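PDB 6IWR: N-acetylgalactosaminyltransferase 7 from Homo sapiens, which belongs to the polypeptide GalNAc transferase family and joins a GT-A glycosyltransferase domain to a ricin-type beta-trefoil lectin domain. Local coordinates for residues F338-D346 / F357-Q365; V409-K417 / F441-K451. All coordinates share one frame; numbering follows the deposited sequence.

Contact 1. Residues F338-D346 / F357-Q365; sequences FFFELGLYD and FEISYKIWQ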
loop_
_atom_site.group_PDB
_atom_site.type_symbol
_atom_site.label_atom_id
_atom_site.label_comp_id
_atom_site.label_asym_id
_atom_site.label_seq_id
_atom_site.Cartn_x
_atom_site.Cartn_y
_atom_site.Cartn_z
ATOM N N PHE A 338 -38.942 3.585 -18.058
ATOM C CA PHE A 338 -38.980 3.214 -16.659
ATOM C C PHE A 338 -37.887 3.871 -15.837
ATOM O O PHE A 338 -38.143 4.382 -14.773
ATOM C CB PHE A 338 -38.867 1.710 -16.542
ATOM C CG PHE A 338 -39.001 1.206 -15.155
ATOM C CD1 PHE A 338 -40.143 1.437 -14.435
ATOM C CD2 PHE A 338 -37.988 0.497 -14.577
ATOM C CE1 PHE A 338 -40.266 0.971 -13.155
ATOM C CE2 PHE A 338 -38.107 0.021 -13.302
ATOM C CZ PHE A 338 -39.244 0.262 -12.591
ATOM N N PHE A 339 -36.671 3.883 -16.357
ATOM C CA PHE A 339 -35.609 4.688 -15.784
ATOM C C PHE A 339 -36.049 6.142 -15.653
ATOM O O PHE A 339 -35.838 6.772 -14.612
ATOM C CB PHE A 339 -34.353 4.573 -16.639
ATOM C CG PHE A 339 -33.120 4.969 -15.923
ATOM C CD1 PHE A 339 -33.095 4.972 -14.545
ATOM C CD2 PHE A 339 -31.986 5.343 -16.619
ATOM C CE1 PHE A 339 -31.954 5.327 -13.875
ATOM C CE2 PHE A 339 -30.838 5.705 -15.959
ATOM C CZ PHE A 339 -30.818 5.694 -14.581
ATOM N N PHE A 340 -36.685 6.701 -16.689
ATOM C CA PHE A 340 -37.173 8.067 -16.519
ATOM C C PHE A 340 -38.286 8.129 -15.480
ATOM O O PHE A 340 -38.288 9.029 -14.629
ATOM C CB PHE A 340 -37.605 8.675 -17.850
ATOM C CG PHE A 340 -36.456 9.190 -18.639
ATOM C CD1 PHE A 340 -35.979 10.481 -18.446
ATOM C CD2 PHE A 340 -35.788 8.357 -19.520
ATOM C CE1 PHE A 340 -34.873 10.946 -19.150
ATOM C CE2 PHE A 340 -34.697 8.810 -20.220
ATOM C CZ PHE A 340 -34.236 10.115 -20.040
ATOM N N GLU A 341 -39.153 7.132 -15.425
ATOM C CA GLU A 341 -40.186 7.136 -14.399
ATOM C C GLU A 341 -39.550 7.132 -13.004
ATOM O O GLU A 341 -40.054 7.761 -12.081
ATOM C CB GLU A 341 -41.140 5.960 -14.585
ATOM C CG GLU A 341 -42.020 6.096 -15.815
ATOM C CD GLU A 341 -42.937 4.913 -16.014
ATOM O OE1 GLU A 341 -42.430 3.786 -16.170
ATOM O OE2 GLU A 341 -44.167 5.109 -16.020
ATOM N N LEU A 342 -38.470 6.377 -12.843
ATOM C CA LEU A 342 -37.624 6.465 -11.660
ATOM C C LEU A 342 -36.985 7.848 -11.641
ATOM O O LEU A 342 -36.818 8.460 -10.596
ATOM C CB LEU A 342 -36.581 5.350 -11.648
ATOM C CG LEU A 342 -36.997 4.005 -11.039
ATOM C CD1 LEU A 342 -38.501 3.869 -10.863
ATOM C CD2 LEU A 342 -36.449 2.847 -11.853
ATOM N N GLY A 343 -36.643 8.319 -12.835
ATOM C CA GLY A 343 -36.248 9.692 -13.080
ATOM C C GLY A 343 -35.117 10.433 -12.397
ATOM O O GLY A 343 -35.347 11.528 -11.900
ATOM N N LEU A 344 -33.898 9.909 -12.387
ATOM C CA LEU A 344 -33.529 8.585 -12.842
ATOM C C LEU A 344 -32.521 8.168 -11.801
ATOM O O LEU A 344 -32.758 7.290 -10.983
ATOM C CB LEU A 344 -32.823 8.667 -14.191
ATOM C CG LEU A 344 -33.406 9.517 -15.317
ATOM C CD1 LEU A 344 -32.607 10.797 -15.496
ATOM C CD2 LEU A 344 -33.402 8.717 -16.606
ATOM N N TYR A 345 -31.389 8.861 -11.842
ATOM C CA TYR A 345 -30.398 8.841 -10.792
ATOM C C TYR A 345 -30.615 10.155 -10.082
ATOM O O TYR A 345 -30.644 11.206 -10.715
ATOM C CB TYR A 345 -28.988 8.846 -11.376
ATOM C CG TYR A 345 -28.362 7.489 -11.581
ATOM C CD1 TYR A 345 -28.640 6.431 -10.732
ATOM C CD2 TYR A 345 -27.480 7.273 -12.625
ATOM C CE1 TYR A 345 -28.060 5.194 -10.926
ATOM C CE2 TYR A 345 -26.897 6.041 -12.824
ATOM C CZ TYR A 345 -27.189 5.010 -11.975
ATOM O OH TYR A 345 -26.600 3.792 -12.185
ATOM N N ASP A 346 -30.783 10.103 -8.771
ATOM C CA ASP A 346 -31.043 11.310 -8.005
ATOM C C ASP A 346 -30.025 12.337 -8.467
ATOM O O ASP A 346 -28.840 12.037 -8.555
ATOM C CB ASP A 346 -30.905 10.997 -6.505
ATOM C CG ASP A 346 -30.521 12.206 -5.662
ATOM O OD1 ASP A 346 -30.787 13.349 -6.080
ATOM O OD2 ASP A 346 -29.948 12.002 -4.577
ATOM N N PHE A 357 -26.707 1.747 -5.298
ATOM C CA PHE A 357 -27.639 1.483 -4.232
ATOM C C PHE A 357 -28.966 2.214 -4.362
ATOM O O PHE A 357 -29.999 1.644 -4.143
ATOM C CB PHE A 357 -26.979 1.766 -2.898
ATOM C CG PHE A 357 -25.800 0.896 -2.624
ATOM C CD1 PHE A 357 -25.906 -0.465 -2.711
ATOM C CD2 PHE A 357 -24.589 1.441 -2.284
ATOM C CE1 PHE A 357 -24.826 -1.270 -2.462
ATOM C CE2 PHE A 357 -23.506 0.644 -2.033
ATOM C CZ PHE A 357 -23.625 -0.712 -2.121
ATOM N N GLU A 358 -28.912 3.476 -4.752
ATOM C CA GLU A 358 -30.092 4.301 -4.880
ATOM C C GLU A 358 -31.087 3.810 -5.929
ATOM O O GLU A 358 -32.272 3.752 -5.660
ATOM C CB GLU A 358 -29.664 5.719 -5.219
ATOM C CG GLU A 358 -30.711 6.768 -4.940
ATOM C CD GLU A 358 -31.279 7.394 -6.183
ATOM O OE1 GLU A 358 -30.657 7.308 -7.234
ATOM O OE2 GLU A 358 -32.364 7.969 -6.104
ATOM N N ILE A 359 -30.594 3.425 -7.102
ATOM C CA ILE A 359 -31.438 2.858 -8.147
ATOM C C ILE A 359 -31.939 1.481 -7.741
ATOM O O ILE A 359 -33.090 1.129 -8.034
ATOM C CB ILE A 359 -30.671 2.833 -9.487
ATOM C CG1 ILE A 359 -31.606 2.527 -10.659
ATOM C CG2 ILE A 359 -29.564 1.796 -9.460
ATOM C CD1 ILE A 359 -32.577 3.603 -10.960
ATOM N N SER A 360 -31.110 0.689 -7.039
ATOM C CA SER A 360 -31.567 -0.610 -6.530
ATOM C C SER A 360 -32.749 -0.461 -5.573
ATOM O O SER A 360 -33.786 -1.112 -5.749
ATOM C CB SER A 360 -30.432 -1.346 -5.823
ATOM O OG SER A 360 -29.344 -1.562 -6.691
ATOM N N TYR A 361 -32.604 0.362 -4.528
ATOM C CA TYR A 361 -33.716 0.538 -3.598
ATOM C C TYR A 361 -34.950 1.078 -4.325
ATOM O O TYR A 361 -36.043 0.518 -4.186
ATOM C CB TYR A 361 -33.310 1.435 -2.422
ATOM C CG TYR A 361 -32.029 1.000 -1.731
ATOM C CD1 TYR A 361 -31.779 -0.334 -1.464
ATOM C CD2 TYR A 361 -31.065 1.937 -1.367
ATOM C CE1 TYR A 361 -30.611 -0.726 -0.843
ATOM C CE2 TYR A 361 -29.894 1.567 -0.748
ATOM C CZ TYR A 361 -29.662 0.236 -0.484
ATOM O OH TYR A 361 -28.478 -0.143 0.127
ATOM N N LYS A 362 -34.792 2.128 -5.151
ATOM C CA LYS A 362 -35.932 2.619 -5.937
ATOM C C LYS A 362 -36.646 1.479 -6.664
ATOM O O LYS A 362 -37.877 1.344 -6.584
ATOM C CB LYS A 362 -35.505 3.681 -6.962
ATOM C CG LYS A 362 -35.259 5.041 -6.372
ATOM C CD LYS A 362 -35.542 6.168 -7.342
ATOM C CE LYS A 362 -34.332 6.499 -8.191
ATOM N NZ LYS A 362 -34.124 7.964 -8.275
ATOM N N ILE A 363 -35.895 0.667 -7.416
ATOM C CA ILE A 363 -36.546 -0.355 -8.226
ATOM C C ILE A 363 -37.332 -1.306 -7.331
ATOM O O ILE A 363 -38.502 -1.630 -7.594
ATOM C CB ILE A 363 -35.519 -1.117 -9.069
ATOM C CG1 ILE A 363 -34.983 -0.226 -10.168
ATOM C CG2 ILE A 363 -36.147 -2.361 -9.630
ATOM C CD1 ILE A 363 -33.848 -0.865 -10.946
ATOM N N TRP A 364 -36.690 -1.781 -6.268
ATOM C CA TRP A 364 -37.295 -2.823 -5.456
ATOM C C TRP A 364 -38.474 -2.280 -4.660
ATOM O O TRP A 364 -39.571 -2.856 -4.686
ATOM C CB TRP A 364 -36.246 -3.420 -4.527
ATOM C CG TRP A 364 -35.460 -4.547 -5.099
ATOM C CD1 TRP A 364 -34.103 -4.628 -5.202
ATOM C CD2 TRP A 364 -35.973 -5.788 -5.593
ATOM N NE1 TRP A 364 -33.735 -5.833 -5.724
ATOM C CE2 TRP A 364 -34.858 -6.569 -5.983
ATOM C CE3 TRP A 364 -37.262 -6.326 -5.728
ATOM C CZ2 TRP A 364 -34.992 -7.846 -6.538
ATOM C CZ3 TRP A 364 -37.400 -7.591 -6.260
ATOM C CH2 TRP A 364 -36.267 -8.346 -6.657
ATOM N N GLN A 365 -38.272 -1.171 -3.947
ATOM C CA GLN A 365 -39.300 -0.663 -3.059
ATOM C C GLN A 365 -40.461 -0.023 -3.795
ATOM O O GLN A 365 -41.523 0.168 -3.195
ATOM C CB GLN A 365 -38.700 0.334 -2.081
ATOM C CG GLN A 365 -37.856 -0.325 -1.014
ATOM C CD GLN A 365 -37.117 0.692 -0.190
ATOM O OE1 GLN A 365 -37.730 1.442 0.576
ATOM N NE2 GLN A 365 -35.797 0.745 -0.359
HETATM O O HOH W 1 -36.839 10.154 -8.255
#

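Contact 2. Residues V409-K417 / F441-K451; sequences VEVWWDEYK and FREDHNCKSFK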
loop_
_atom_site.group_PDB
_atom_site.type_symbol
_atom_site.label_atom_id
_atom_site.label_comp_id
_atom_site.label_asym_id
_atom_site.label_seq_id
_atom_site.Cartn_x
_atom_site.Cartn_y
_atom_site.Cartn_z
ATOM N N VAL A 409 -29.414 7.059 2.088
ATOM C CA VAL A 409 -29.917 6.457 3.322
ATOM C C VAL A 409 -31.130 7.223 3.832
ATOM O O VAL A 409 -32.143 6.626 4.224
ATOM C CB VAL A 409 -28.804 6.396 4.382
ATOM C CG1 VAL A 409 -29.400 6.173 5.785
ATOM C CG2 VAL A 409 -27.773 5.297 4.027
ATOM N N GLU A 410 -31.045 8.560 3.828
ATOM C CA GLU A 410 -32.096 9.383 4.407
ATOM C C GLU A 410 -33.422 9.228 3.658
ATOM O O GLU A 410 -34.501 9.387 4.256
ATOM C CB GLU A 410 -31.655 10.850 4.425
ATOM C CG GLU A 410 -30.832 11.307 5.661
ATOM C CD GLU A 410 -31.488 10.969 6.990
ATOM O OE1 GLU A 410 -30.748 10.715 7.977
ATOM O OE2 GLU A 410 -32.740 10.944 7.039
ATOM N N VAL A 411 -33.387 8.914 2.361
ATOM C CA VAL A 411 -34.654 8.803 1.643
ATOM C C VAL A 411 -35.180 7.364 1.641
ATOM O O VAL A 411 -36.394 7.160 1.592
ATOM C CB VAL A 411 -34.539 9.387 0.211
ATOM C CG1 VAL A 411 -33.227 9.060 -0.382
ATOM C CG2 VAL A 411 -35.641 8.834 -0.696
ATOM N N TRP A 412 -34.310 6.357 1.760
ATOM C CA TRP A 412 -34.715 4.974 1.508
ATOM C C TRP A 412 -34.621 4.037 2.702
ATOM O O TRP A 412 -35.403 3.089 2.766
ATOM C CB TRP A 412 -33.896 4.374 0.348
ATOM C CG TRP A 412 -34.206 5.020 -0.958
ATOM C CD1 TRP A 412 -33.390 5.846 -1.697
ATOM C CD2 TRP A 412 -35.451 4.958 -1.662
ATOM N NE1 TRP A 412 -34.066 6.289 -2.833
ATOM C CE2 TRP A 412 -35.326 5.754 -2.827
ATOM C CE3 TRP A 412 -36.673 4.322 -1.412
ATOM C CZ2 TRP A 412 -36.370 5.918 -3.729
ATOM C CZ3 TRP A 412 -37.711 4.488 -2.321
ATOM C CH2 TRP A 412 -37.553 5.275 -3.459
ATOM N N TRP A 413 -33.703 4.255 3.647
ATOM C CA TRP A 413 -33.439 3.247 4.672
ATOM C C TRP A 413 -34.347 3.335 5.891
ATOM O O TRP A 413 -34.239 2.476 6.775
ATOM C CB TRP A 413 -31.995 3.325 5.168
ATOM C CG TRP A 413 -30.976 2.681 4.297
ATOM C CD1 TRP A 413 -31.045 2.490 2.938
ATOM C CD2 TRP A 413 -29.711 2.140 4.716
ATOM N NE1 TRP A 413 -29.899 1.866 2.487
ATOM C CE2 TRP A 413 -29.060 1.647 3.553
ATOM C CE3 TRP A 413 -29.065 2.027 5.956
ATOM C CZ2 TRP A 413 -27.802 1.042 3.598
ATOM C CZ3 TRP A 413 -27.816 1.431 5.999
ATOM C CH2 TRP A 413 -27.193 0.947 4.824
ATOM N N ASP A 414 -35.209 4.341 5.981
ATOM C CA ASP A 414 -36.074 4.489 7.143
ATOM C C ASP A 414 -35.331 4.270 8.455
ATOM O O ASP A 414 -34.294 4.895 8.707
ATOM C CB ASP A 414 -37.249 3.521 7.090
ATOM C CG ASP A 414 -37.991 3.582 5.780
ATOM O OD1 ASP A 414 -37.959 4.649 5.136
ATOM O OD2 ASP A 414 -38.586 2.550 5.387
ATOM N N GLU A 415 -35.865 3.377 9.294
ATOM C CA GLU A 415 -35.345 3.181 10.639
ATOM C C GLU A 415 -33.927 2.658 10.530
ATOM O O GLU A 415 -33.130 2.777 11.469
ATOM C CB GLU A 415 -36.225 2.226 11.459
ATOM C CG GLU A 415 -36.750 0.988 10.734
ATOM C CD GLU A 415 -38.254 1.052 10.495
ATOM O OE1 GLU A 415 -38.932 -0.008 10.569
ATOM O OE2 GLU A 415 -38.752 2.174 10.250
ATOM N N TYR A 416 -33.592 2.083 9.383
ATOM C CA TYR A 416 -32.247 1.556 9.246
ATOM C C TYR A 416 -31.190 2.641 9.156
ATOM O O TYR A 416 -30.007 2.302 9.257
ATOM C CB TYR A 416 -32.161 0.631 8.039
ATOM C CG TYR A 416 -32.735 -0.730 8.326
ATOM C CD1 TYR A 416 -34.116 -0.914 8.476
ATOM C CD2 TYR A 416 -31.900 -1.837 8.469
ATOM C CE1 TYR A 416 -34.643 -2.170 8.758
ATOM C CE2 TYR A 416 -32.409 -3.083 8.750
ATOM C CZ TYR A 416 -33.784 -3.247 8.892
ATOM O OH TYR A 416 -34.300 -4.501 9.172
ATOM N N LYS A 417 -31.566 3.923 9.000
ATOM C CA LYS A 417 -30.528 4.954 9.015
ATOM C C LYS A 417 -29.675 4.859 10.278
ATOM O O LYS A 417 -28.463 5.084 10.213
ATOM C CB LYS A 417 -31.103 6.374 8.852
ATOM C CG LYS A 417 -32.212 6.836 9.778
ATOM C CD LYS A 417 -32.704 8.235 9.360
ATOM C CE LYS A 417 -34.076 8.214 8.636
ATOM N NZ LYS A 417 -34.823 9.499 8.900
ATOM N N PHE A 441 -41.259 11.838 -4.121
ATOM C CA PHE A 441 -41.356 10.752 -5.094
ATOM C C PHE A 441 -41.776 9.448 -4.425
ATOM O O PHE A 441 -42.730 8.785 -4.857
ATOM C CB PHE A 441 -40.022 10.566 -5.814
ATOM C CG PHE A 441 -39.979 9.355 -6.687
ATOM C CD1 PHE A 441 -40.386 9.427 -8.018
ATOM C CD2 PHE A 441 -39.542 8.132 -6.181
ATOM C CE1 PHE A 441 -40.358 8.302 -8.826
ATOM C CE2 PHE A 441 -39.493 7.007 -6.987
ATOM C CZ PHE A 441 -39.910 7.092 -8.313
ATOM N N ARG A 442 -41.070 9.072 -3.357
ATOM C CA ARG A 442 -41.354 7.816 -2.678
ATOM C C ARG A 442 -42.772 7.791 -2.124
ATOM O O ARG A 442 -43.464 6.769 -2.218
ATOM C CB ARG A 442 -40.340 7.600 -1.567
ATOM C CG ARG A 442 -40.492 6.288 -0.910
ATOM C CD ARG A 442 -39.479 6.127 0.189
ATOM N NE ARG A 442 -39.890 5.074 1.109
ATOM C CZ ARG A 442 -39.183 4.698 2.165
ATOM N NH1 ARG A 442 -38.026 5.284 2.434
ATOM N NH2 ARG A 442 -39.634 3.726 2.946
ATOM N N GLU A 443 -43.229 8.904 -1.549
ATOM C CA GLU A 443 -44.593 8.951 -1.037
ATOM C C GLU A 443 -45.623 8.931 -2.159
ATOM O O GLU A 443 -46.627 8.227 -2.064
ATOM C CB GLU A 443 -44.782 10.178 -0.155
ATOM C CG GLU A 443 -44.586 9.867 1.322
ATOM C CD GLU A 443 -44.480 11.110 2.193
ATOM O OE1 GLU A 443 -44.040 12.173 1.682
ATOM O OE2 GLU A 443 -44.838 11.013 3.394
ATOM N N ASP A 444 -45.408 9.695 -3.226
ATOM C CA ASP A 444 -46.422 9.756 -4.275
ATOM C C ASP A 444 -46.637 8.393 -4.917
ATOM O O ASP A 444 -47.774 8.026 -5.229
ATOM C CB ASP A 444 -46.039 10.795 -5.329
ATOM C CG ASP A 444 -46.261 12.226 -4.850
ATOM O OD1 ASP A 444 -46.914 12.406 -3.800
ATOM O OD2 ASP A 444 -45.753 13.162 -5.508
ATOM N N HIS A 445 -45.562 7.628 -5.115
ATOM C CA HIS A 445 -45.629 6.296 -5.711
ATOM C C HIS A 445 -45.896 5.187 -4.699
ATOM O O HIS A 445 -45.849 4.013 -5.066
ATOM C CB HIS A 445 -44.336 5.993 -6.468
ATOM C CG HIS A 445 -44.171 6.802 -7.715
ATOM N ND1 HIS A 445 -44.462 6.311 -8.968
ATOM C CD2 HIS A 445 -43.742 8.074 -7.902
ATOM C CE1 HIS A 445 -44.215 7.240 -9.874
ATOM N NE2 HIS A 445 -43.783 8.323 -9.254
ATOM N N ASN A 446 -46.153 5.523 -3.438
ATOM C CA ASN A 446 -46.595 4.546 -2.452
ATOM C C ASN A 446 -45.570 3.437 -2.275
ATOM O O ASN A 446 -45.926 2.273 -2.071
ATOM C CB ASN A 446 -47.954 3.980 -2.839
ATOM C CG ASN A 446 -49.036 4.424 -1.911
ATOM O OD1 ASN A 446 -49.935 5.214 -2.288
ATOM N ND2 ASN A 446 -48.971 3.919 -0.664
ATOM N N CYS A 447 -44.285 3.807 -2.360
ATOM C CA CYS A 447 -43.211 2.817 -2.329
ATOM C C CYS A 447 -43.182 2.119 -0.974
ATOM O O CYS A 447 -43.481 2.711 0.067
ATOM C CB CYS A 447 -41.841 3.451 -2.647
ATOM S SG CYS A 447 -41.752 4.227 -4.315
ATOM N N LYS A 448 -42.810 0.847 -1.005
ATOM C CA LYS A 448 -42.759 0.012 0.177
ATOM C C LYS A 448 -41.618 0.418 1.113
ATOM O O LYS A 448 -40.685 1.143 0.750
ATOM C CB LYS A 448 -42.605 -1.443 -0.228
ATOM C CG LYS A 448 -43.712 -1.923 -1.111
ATOM C CD LYS A 448 -43.796 -3.431 -1.117
ATOM C CE LYS A 448 -43.915 -3.954 -2.548
ATOM N NZ LYS A 448 -44.776 -5.157 -2.560
ATOM N N SER A 449 -41.710 -0.080 2.342
ATOM C CA SER A 449 -40.803 0.297 3.414
ATOM C C SER A 449 -39.460 -0.416 3.282
ATOM O O SER A 449 -39.357 -1.520 2.737
ATOM C CB SER A 449 -41.414 -0.053 4.764
ATOM O OG SER A 449 -41.558 -1.464 4.847
ATOM N N PHE A 450 -38.416 0.218 3.807
ATOM C CA PHE A 450 -37.152 -0.484 3.812
ATOM C C PHE A 450 -37.223 -1.719 4.698
ATOM O O PHE A 450 -36.434 -2.655 4.525
ATOM C CB PHE A 450 -36.026 0.452 4.239
ATOM C CG PHE A 450 -34.652 -0.079 3.903
ATOM C CD1 PHE A 450 -34.199 -0.098 2.601
ATOM C CD2 PHE A 450 -33.839 -0.594 4.890
ATOM C CE1 PHE A 450 -32.957 -0.603 2.286
ATOM C CE2 PHE A 450 -32.597 -1.103 4.588
ATOM C CZ PHE A 450 -32.149 -1.094 3.288
ATOM N N LYS A 451 -38.164 -1.750 5.634
ATOM C CA LYS A 451 -38.310 -2.906 6.506
ATOM C C LYS A 451 -38.840 -4.117 5.722
ATOM O O LYS A 451 -38.330 -5.241 5.859
ATOM C CB LYS A 451 -39.221 -2.508 7.675
ATOM C CG LYS A 451 -39.217 -3.410 8.900
ATOM C CD LYS A 451 -37.812 -3.680 9.420
ATOM C CE LYS A 451 -37.813 -4.818 10.446
ATOM N NZ LYS A 451 -36.441 -5.226 10.845
HETATM O O HOH W 2 -39.193 0.785 6.899
#

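Contact 1. Residues F338-D346 / F357-Q365
Glu358 reaches the backbone of Asp346 because its CG lies anti to its own backbone N (chi1 -161°) and the chain then bends at chi2, while Lys362, one turn further on, kinks at chi3 and chi4 to bring its ammonium to Leu344. The peptide N-H of Asp346 points almost straight at Glu358 OE1, with N to OE1 at 3.2 Å, but arrives from above the carboxylate plane. The other oxygen, Glu358 OE2, receives Lys362 NZ on its syn side at 2.8 Å, an i to i+4 salt bridge within the helix. The same ammonium donates to Leu344 O (NZ to O 3.1 Å), standing above the carbonyl plane, and a water that donates to Leu342 O accepts a weak bond from Lys362 NZ. The buried ammonium of Lys362 is held by a carboxylate and a backbone carbonyl, which would be expected to steady its charge.

These two helices, 336-342 and 355-365, belong to the GT-A domain; the first directly follows strand 332-335 of its central sheet, and their short segments run at 99° to each other. Apolar side chains fill the angle between them. Ile359 CD1 lies 3.4 Å from Phe339 CE1, approaching the ring obliquely. Leu342 CD2 touches both Ile363 CG1, at 3.8 Å, and Ile359 CD1. On the loop, Tyr345 CE1 rests 3.8 Å from Ile359 CB, and Phe339 CZ stands over the centre of one face of the tyrosine ring.

Contact 2. Residues V409-K417 / F441-K451
Asp414 OD2 accepts two protein hydrogen bonds: Phe450 N at 2.8 Å and Arg442 NH2 at 2.9 Å, the latter on its syn lone pair and in the guanidinium plane. Its partner oxygen, Asp414 OD1, takes Arg442 NH1 at 2.8 Å, so the salt bridge is bidentate and end-on. Together they tie the turn after helix 400-412 to the loop joining helices 436-444 and 450-457, where Asn446 closes the former in a Schellman motif and Ser449, its OG bonded to Trp452 N, is N-cap of the latter. An extended chain, with Arg442 CG anti to its backbone N (chi1 -175°), carries the guanidinium past Trp412, whose CZ3 lies 3.5 Å from Arg442 CD. Arg442 NH1 also donates to Val411 O, which lies in the guanidinium plane, so bonds to two residues fix the rotation of the guanidinium.

Beyond the charges lies an aromatic cluster. One face of Phe450 makes an offset stack on the five-membered ring of Trp413, centroids 4.3 Å apart and planes at 16°, while its edge meets the face of Tyr416 with planes at 71°. At the outer side Lys451, also salt-bridged to Glu455, lays CD against the edge of the Tyr416 ring and donates from NZ to Tyr416 OH at 2.8 Å.

How the contacts relate
Contact 1 is wholly buried, whereas contact 2 is only partly so and lies farther from the centre of the chain. They share a border along helix 355-365: Tyr361 and Lys362 pack against Trp413 and Trp412, and Gln365 O probably accepts a hydrogen bond from Lys448 N, next to the Cys366–Cys447 disulfide. Phe441 also packs on Glu341 O. Charge is handled differently in the two. In contact 1 the acid and lysine sit on one helix and each also bonds the backbone of the loop 343-346; in contact 2 the acid and arginine come from different segments and bridge them directly. Isoleucine and leucine branches meet single rings in the first interface; in the second, rings pack on one another, offset and edge-to-face.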